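PDB 3F2K: histone-lysine N-methyltransferase SETMAR from Homo sapiens, which methylates histone H3 and, through its mariner-type transposase domain, binds DNA and keeps some nuclease activity, with a role in double-strand break repair. Local coordinates for residues A[79-84]-A[203-207]; A[87-91]-A[188-192]. All coordinates share one frame; numbering follows the deposited sequence. Where two conformers were deposited one is given.

Both interactions fix helices from the C-terminal part of the transposase domain to one beta hairpin of its RNase H-like sheet. Interaction 1 joins the hairpin turn between strands 72-80 and 83-89 to helix 202-219. Interaction 2 joins the far end of strand 83-89, an edge strand of the sheet, to helix 184-196. Their centres lie about 19 Å apart. Along the chain the order is 79-84, 87-91, 188-192, 203-207, so the inner pair closes within the span of the outer pair. The two helices are consecutive in the chain. They thus pack onto the same sheet whose strand 34-43, next to strand 72-80, carries the magnesium ligand D38.

Interaction 1: A[79-84]-A[203-207]; sequences WSAAGL and YATGI
Y203 is the main bump that helix 202-219 pushes against the hairpin turn. Its ring fills a hollow made by W79, G83 and L84, while S80 O meets Y203 CB at 3.2 Å. One ring face carries the backbone of G83 and L84, with G83 CA 3.6 Å from Y203 CD2. At the backbone angles of G83 (phi 147°) a CB would jam against the carbonyl O of A82, which accounts for glycine. The L84 CB lies near the hydroxyl end. On another side, CE3 of W79 comes to the edge of the Y203 ring, 3.5 Å from CD1. The two rings are oblique, with planes at 52°.

W79 is the bump in the other direction. Its indole rim enters the helix surface between Y203, G206 and I207. W79 CZ3 sits 3.2 Å from Y203 O, near the indole plane. G206 is the matching hollow, since a CB there would clash with W79 CH2. The indole CG stands between the backbone N and carbonyl carbon of W79 (chi1 56°), which turns the six-membered ring toward the helix. In one of its two conformers, I207 closes the next side, with CG1 3.6 Å from W79 CZ3 and packed on A81 CB. The W79 side chain is about 7 Å from that of D38, a magnesium ligand.

The turn from S80 to G83 is type I. S80 OG accepts from A82 N, forming an ST turn. Beside the turn, water 1 donates to A81 O (2.9 Å) and accepts from A204 N (3.0 Å). V195 of helix 184-196 also touches Y203 and L84, and W79 NE1 is hydrogen-bonded to T164 OG1. With no direct hydrogen bond between the segments, the contact rests on apolar fit, and a single water links the two backbones.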
ATOM      1  N   TRP A  79       4.304  -0.298  -4.503  1.00 13.81           N
ATOM      2  CA  TRP A  79       5.080  -1.526  -4.781  1.00 15.56           C
ATOM      3  C   TRP A  79       4.224  -2.701  -5.258  1.00 15.16           C
ATOM      4  O   TRP A  79       2.989  -2.727  -5.106  1.00 15.96           O
ATOM      5  CB  TRP A  79       5.858  -1.922  -3.519  1.00 15.24           C
ATOM      6  CG  TRP A  79       4.991  -2.092  -2.326  1.00 14.86           C
ATOM      7  CD1 TRP A  79       4.431  -1.116  -1.543  1.00 13.85           C
ATOM      8  CD2 TRP A  79       4.630  -3.351  -1.741  1.00 15.09           C
ATOM      9  NE1 TRP A  79       3.760  -1.690  -0.477  1.00 14.01           N
ATOM     10  CE2 TRP A  79       3.875  -3.064  -0.568  1.00 16.80           C
ATOM     11  CE3 TRP A  79       4.924  -4.680  -2.070  1.00 17.73           C
ATOM     12  CZ2 TRP A  79       3.322  -4.089   0.262  1.00 18.98           C
ATOM     13  CZ3 TRP A  79       4.421  -5.731  -1.236  1.00 14.29           C
ATOM     14  CH2 TRP A  79       3.594  -5.406  -0.081  1.00 15.90           C
ATOM     15  N   SER A  80       4.892  -3.698  -5.851  1.00 15.87           N
ATOM     16  CA  SER A  80       4.237  -4.941  -6.215  1.00 15.73           C
ATOM     17  C   SER A  80       5.095  -6.141  -5.704  1.00 14.00           C
ATOM     18  O   SER A  80       6.198  -5.952  -5.134  1.00 15.77           O
ATOM     19  CB  SER A  80       4.144  -5.002  -7.719  1.00 16.93           C
ATOM     20  OG  SER A  80       5.480  -5.054  -8.196  1.00 18.18           O
ATOM     21  N   ALA A  81       4.636  -7.344  -6.011  1.00 15.24           N
ATOM     22  CA  ALA A  81       5.396  -8.536  -5.641  1.00 15.81           C
ATOM     23  C   ALA A  81       6.781  -8.515  -6.299  1.00 16.60           C
ATOM     24  O   ALA A  81       7.710  -9.158  -5.780  1.00 18.17           O
ATOM     25  CB  ALA A  81       4.653  -9.826  -6.054  1.00 16.87           C
ATOM     26  N   ALA A  82       6.925  -7.797  -7.421  1.00 16.46           N
ATOM     27  CA  ALA A  82       8.192  -7.775  -8.099  1.00 16.72           C
ATOM     28  C   ALA A  82       9.205  -6.858  -7.430  1.00 19.01           C
ATOM     29  O   ALA A  82      10.413  -6.994  -7.695  1.00 18.86           O
ATOM     30  CB  ALA A  82       8.026  -7.430  -9.605  1.00 19.68           C
ATOM     31  N   GLY A  83       8.689  -5.889  -6.625  1.00 18.25           N
ATOM     32  CA  GLY A  83       9.514  -4.933  -5.933  1.00 17.25           C
ATOM     33  C   GLY A  83       8.970  -3.534  -5.721  1.00 16.63           C
ATOM     34  O   GLY A  83       7.754  -3.267  -6.004  1.00 15.70           O
ATOM     35  N   LEU A  84       9.883  -2.685  -5.215  1.00 16.59           N
ATOM     36  CA  LEU A  84       9.590  -1.275  -4.953  1.00 18.87           C
ATOM     37  C   LEU A  84       9.383  -0.579  -6.320  1.00 18.65           C
ATOM     38  O   LEU A  84      10.200  -0.767  -7.234  1.00 18.55           O
ATOM     39  CB  LEU A  84      10.784  -0.620  -4.248  1.00 18.16           C
ATOM     40  CG  LEU A  84      10.626   0.875  -3.962  1.00 23.83           C
ATOM     41  CD1 LEU A  84       9.409   1.117  -3.091  1.00 22.43           C
ATOM     42  CD2 LEU A  84      11.939   1.419  -3.289  1.00 22.79           C
ATOM     43  N   TYR A 203       9.195  -8.056  -1.026  1.00 18.02           N
ATOM     44  CA  TYR A 203       7.872  -7.582  -1.487  1.00 18.95           C
ATOM     45  C   TYR A 203       6.908  -8.738  -1.756  1.00 19.37           C
ATOM     46  O   TYR A 203       5.743  -8.678  -1.382  1.00 15.90           O
ATOM     47  CB  TYR A 203       8.057  -6.586  -2.663  1.00 19.73           C
ATOM     48  CG  TYR A 203       8.908  -5.414  -2.210  1.00 19.99           C
ATOM     49  CD1 TYR A 203       8.338  -4.352  -1.442  1.00 21.66           C
ATOM     50  CD2 TYR A 203      10.278  -5.379  -2.476  1.00 20.81           C
ATOM     51  CE1 TYR A 203       9.101  -3.315  -0.960  1.00 23.13           C
ATOM     52  CE2 TYR A 203      11.074  -4.308  -2.017  1.00 23.26           C
ATOM     53  CZ  TYR A 203      10.452  -3.273  -1.273  1.00 23.02           C
ATOM     54  OH  TYR A 203      11.155  -2.220  -0.833  1.00 22.09           O
ATOM     55  N   ALA A 204       7.421  -9.800  -2.362  1.00 18.15           N
ATOM     56  CA  ALA A 204       6.590 -10.923  -2.765  1.00 19.08           C
ATOM     57  C   ALA A 204       5.891 -11.507  -1.544  1.00 18.72           C
ATOM     58  O   ALA A 204       4.722 -11.919  -1.646  1.00 19.26           O
ATOM     59  CB  ALA A 204       7.425 -11.972  -3.458  1.00 20.61           C
ATOM     60  N   THR A 205       6.642 -11.525  -0.431  1.00 20.33           N
ATOM     61  CA  THR A 205       6.129 -11.987   0.884  1.00 21.77           C
ATOM     62  C   THR A 205       4.835 -11.264   1.242  1.00 21.40           C
ATOM     63  O   THR A 205       3.840 -11.900   1.585  1.00 19.65           O
ATOM     64  CB  THR A 205       7.136 -11.804   2.020  1.00 22.19           C
ATOM     65  OG1 THR A 205       8.368 -12.483   1.725  1.00 23.85           O
ATOM     66  CG2 THR A 205       6.601 -12.372   3.357  1.00 22.21           C
ATOM     67  N   GLY A 206       4.879  -9.926   1.239  1.00 18.54           N
ATOM     68  CA  GLY A 206       3.705  -9.154   1.601  1.00 18.95           C
ATOM     69  C   GLY A 206       2.485  -9.430   0.736  1.00 17.77           C
ATOM     70  O   GLY A 206       1.381  -9.581   1.253  1.00 17.48           O
ATOM     71  N   ILE A 207       2.711  -9.475  -0.577  0.50 16.45           N
ATOM     72  CA  ILE A 207       1.660  -9.668  -1.543  0.50 16.81           C
ATOM     73  C   ILE A 207       1.050 -11.041  -1.328  0.50 17.31           C
ATOM     74  O   ILE A 207      -0.155 -11.169  -1.118  0.50 15.59           O
ATOM     75  CB  ILE A 207       2.200  -9.582  -3.009  0.50 17.05           C
ATOM     76  CG1 ILE A 207       2.733  -8.178  -3.260  0.50 15.48           C
ATOM     77  CG2 ILE A 207       1.109 -10.011  -4.003  0.50 15.85           C
ATOM     78  CD1 ILE A 207       1.663  -7.115  -3.270  0.50 18.12           C
TER
HETATM   79  O   HOH W   1       9.916  -9.060  -3.841  1.00 25.84           O

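Interaction 2: A[87-91]-A[188-192]; sequences YSFLN and ENAFQ
E188 lays its aliphatic chain over one face of the F89 ring. Its CG sits 3.5 Å from the ring centroid, only 9° off the normal, in a CH-pi contact. The chain is extended beyond CG, and the carboxylate continues along the ring with its plane just 11° from it. Water 2 donates to E188 OE1 and accepts from N91 ND2 (3.0 Å).

Helix 184-196 packs nearly antiparallel to edge strand 83-89, the segment axes 10.7 Å apart. F191 of this helix forms an aromatic cluster with F89 and Y87. The edge of F191 meets the face of Y87, with CE2 3.5 Å from Y87 CD1. The edge of F89 meets the face of F191 in an offset edge-to-face pair. F191 CG is anti to the backbone N (chi1 -176°), which sends its ring in toward the strand, where V75 and I77 of strand 72-80 also touch it. Q192 NE2 gives Y87 OH a weak hydrogen bond of 3.4 Å.

Replacing F89 with an alanine would probably leave the E188 chain without its flat support and open a gap beside F191. The contact is thus mainly aromatic and aliphatic, while its polar links are one weak bond and one water bridge.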
ATOM      1  N   TYR A  87       8.304   5.879  -4.266  1.00 18.09           N
ATOM      2  CA  TYR A  87       7.900   6.446  -2.949  1.00 19.35           C
ATOM      3  C   TYR A  87       8.144   7.938  -2.954  1.00 19.96           C
ATOM      4  O   TYR A  87       8.943   8.445  -3.760  1.00 21.07           O
ATOM      5  CB  TYR A  87       8.648   5.783  -1.777  1.00 18.65           C
ATOM      6  CG  TYR A  87      10.153   5.977  -1.789  1.00 21.84           C
ATOM      7  CD1 TYR A  87      10.759   7.074  -1.158  1.00 26.71           C
ATOM      8  CD2 TYR A  87      10.963   5.040  -2.393  1.00 22.57           C
ATOM      9  CE1 TYR A  87      12.140   7.204  -1.147  1.00 28.40           C
ATOM     10  CE2 TYR A  87      12.360   5.169  -2.412  1.00 26.09           C
ATOM     11  CZ  TYR A  87      12.924   6.242  -1.807  1.00 28.75           C
ATOM     12  OH  TYR A  87      14.289   6.305  -1.826  1.00 32.56           O
ATOM     13  N   SER A  88       7.493   8.666  -2.061  1.00 19.76           N
ATOM     14  CA  SER A  88       7.595  10.142  -2.144  1.00 22.41           C
ATOM     15  C   SER A  88       7.288  10.666  -0.753  1.00 22.15           C
ATOM     16  O   SER A  88       6.589   9.994   0.040  1.00 23.23           O
ATOM     17  CB  SER A  88       6.615  10.740  -3.173  1.00 22.90           C
ATOM     18  OG  SER A  88       5.256  10.476  -2.874  1.00 27.09           O
ATOM     19  N   PHE A  89       7.820  11.836  -0.461  1.00 23.21           N
ATOM     20  CA  PHE A  89       7.577  12.466   0.848  1.00 23.89           C
ATOM     21  C   PHE A  89       6.817  13.753   0.577  1.00 25.71           C
ATOM     22  O   PHE A  89       7.071  14.400  -0.432  1.00 24.66           O
ATOM     23  CB  PHE A  89       8.911  12.759   1.525  1.00 23.92           C
ATOM     24  CG  PHE A  89       9.667  11.518   1.850  1.00 26.96           C
ATOM     25  CD1 PHE A  89       9.485  10.891   3.073  1.00 28.18           C
ATOM     26  CD2 PHE A  89      10.532  10.952   0.930  1.00 28.75           C
ATOM     27  CE1 PHE A  89      10.178   9.704   3.379  1.00 28.10           C
ATOM     28  CE2 PHE A  89      11.228   9.763   1.253  1.00 31.85           C
ATOM     29  CZ  PHE A  89      11.033   9.160   2.455  1.00 26.69           C
ATOM     30  N   LEU A  90       5.834  14.034   1.422  1.00 26.16           N
ATOM     31  CA  LEU A  90       5.024  15.243   1.314  1.00 28.54           C
ATOM     32  C   LEU A  90       5.879  16.410   1.783  1.00 30.06           C
ATOM     33  O   LEU A  90       6.385  16.403   2.934  1.00 31.78           O
ATOM     34  CB  LEU A  90       3.786  15.079   2.188  1.00 27.34           C
ATOM     35  CG  LEU A  90       2.644  16.099   2.205  1.00 30.31           C
ATOM     36  CD1 LEU A  90       1.882  16.002   0.896  1.00 25.13           C
ATOM     37  CD2 LEU A  90       1.798  15.767   3.426  1.00 31.25           C
ATOM     38  N   ASN A  91       6.062  17.357   0.864  1.00 32.44           N
ATOM     39  CA  ASN A  91       6.959  18.524   0.968  1.00 33.88           C
ATOM     40  C   ASN A  91       6.221  19.818   1.309  1.00 33.89           C
ATOM     41  O   ASN A  91       5.004  19.958   1.070  1.00 32.25           O
ATOM     42  CB  ASN A  91       7.707  18.771  -0.357  1.00 34.39           C
ATOM     43  CG  ASN A  91       8.547  17.593  -0.797  1.00 36.69           C
ATOM     44  OD1 ASN A  91       8.493  17.204  -1.960  1.00 41.23           O
ATOM     45  ND2 ASN A  91       9.319  17.022   0.122  1.00 37.93           N
ATOM     46  N   GLU A 188      14.125  10.975   5.544  1.00 31.70           N
ATOM     47  CA  GLU A 188      14.242  10.411   4.180  1.00 32.68           C
ATOM     48  C   GLU A 188      15.417   9.445   3.974  1.00 32.28           C
ATOM     49  O   GLU A 188      15.285   8.397   3.307  1.00 30.14           O
ATOM     50  CB  GLU A 188      14.342  11.513   3.133  1.00 32.15           C
ATOM     51  CG  GLU A 188      13.088  12.399   3.010  1.00 32.62           C
ATOM     52  CD  GLU A 188      13.145  13.289   1.769  1.00 34.70           C
ATOM     53  OE1 GLU A 188      12.292  14.204   1.646  1.00 38.49           O
ATOM     54  OE2 GLU A 188      14.038  13.064   0.906  1.00 38.38           O
ATOM     55  N   ASN A 189      16.589   9.832   4.480  1.00 31.74           N
ATOM     56  CA  ASN A 189      17.769   8.983   4.363  1.00 31.24           C
ATOM     57  C   ASN A 189      17.554   7.664   5.116  1.00 29.67           C
ATOM     58  O   ASN A 189      18.015   6.639   4.644  1.00 30.00           O
ATOM     59  CB  ASN A 189      19.029   9.669   4.909  1.00 32.58           C
ATOM     60  CG  ASN A 189      19.518  10.818   4.036  1.00 35.06           C
ATOM     61  OD1 ASN A 189      19.257  10.883   2.828  1.00 37.63           O
ATOM     62  ND2 ASN A 189      20.270  11.738   4.662  1.00 35.32           N
ATOM     63  N   ALA A 190      16.909   7.696   6.282  1.00 27.96           N
ATOM     64  CA  ALA A 190      16.644   6.444   7.030  1.00 26.68           C
ATOM     65  C   ALA A 190      15.600   5.546   6.267  1.00 27.31           C
ATOM     66  O   ALA A 190      15.764   4.330   6.143  1.00 26.91           O
ATOM     67  CB  ALA A 190      16.221   6.753   8.417  1.00 26.61           C
ATOM     68  N   PHE A 191      14.557   6.172   5.710  1.00 26.44           N
ATOM     69  CA  PHE A 191      13.638   5.414   4.864  1.00 26.57           C
ATOM     70  C   PHE A 191      14.365   4.794   3.662  1.00 26.04           C
ATOM     71  O   PHE A 191      14.135   3.641   3.284  1.00 25.29           O
ATOM     72  CB  PHE A 191      12.451   6.312   4.443  1.00 25.84           C
ATOM     73  CG  PHE A 191      11.441   5.586   3.660  1.00 26.34           C
ATOM     74  CD1 PHE A 191      10.442   4.842   4.322  1.00 27.16           C
ATOM     75  CD2 PHE A 191      11.534   5.535   2.263  1.00 25.63           C
ATOM     76  CE1 PHE A 191       9.480   4.101   3.587  1.00 28.13           C
ATOM     77  CE2 PHE A 191      10.608   4.772   1.533  1.00 24.23           C
ATOM     78  CZ  PHE A 191       9.589   4.070   2.188  1.00 24.38           C
ATOM     79  N   GLN A 192      15.266   5.549   3.039  1.00 25.72           N
ATOM     80  CA  GLN A 192      16.030   5.023   1.947  1.00 27.58           C
ATOM     81  C   GLN A 192      16.888   3.818   2.333  1.00 27.47           C
ATOM     82  O   GLN A 192      16.904   2.810   1.607  1.00 28.50           O
ATOM     83  CB  GLN A 192      16.902   6.107   1.303  1.00 28.50           C
ATOM     84  CG  GLN A 192      17.645   5.598   0.080  1.00 33.06           C
ATOM     85  CD  GLN A 192      18.110   6.743  -0.794  1.00 40.56           C
ATOM     86  OE1 GLN A 192      18.937   7.553  -0.368  1.00 43.10           O
ATOM     87  NE2 GLN A 192      17.599   6.806  -2.032  1.00 40.02           N
TER
HETATM   88  O   HOH W   2      11.150  14.951  -0.951  1.00 37.48           O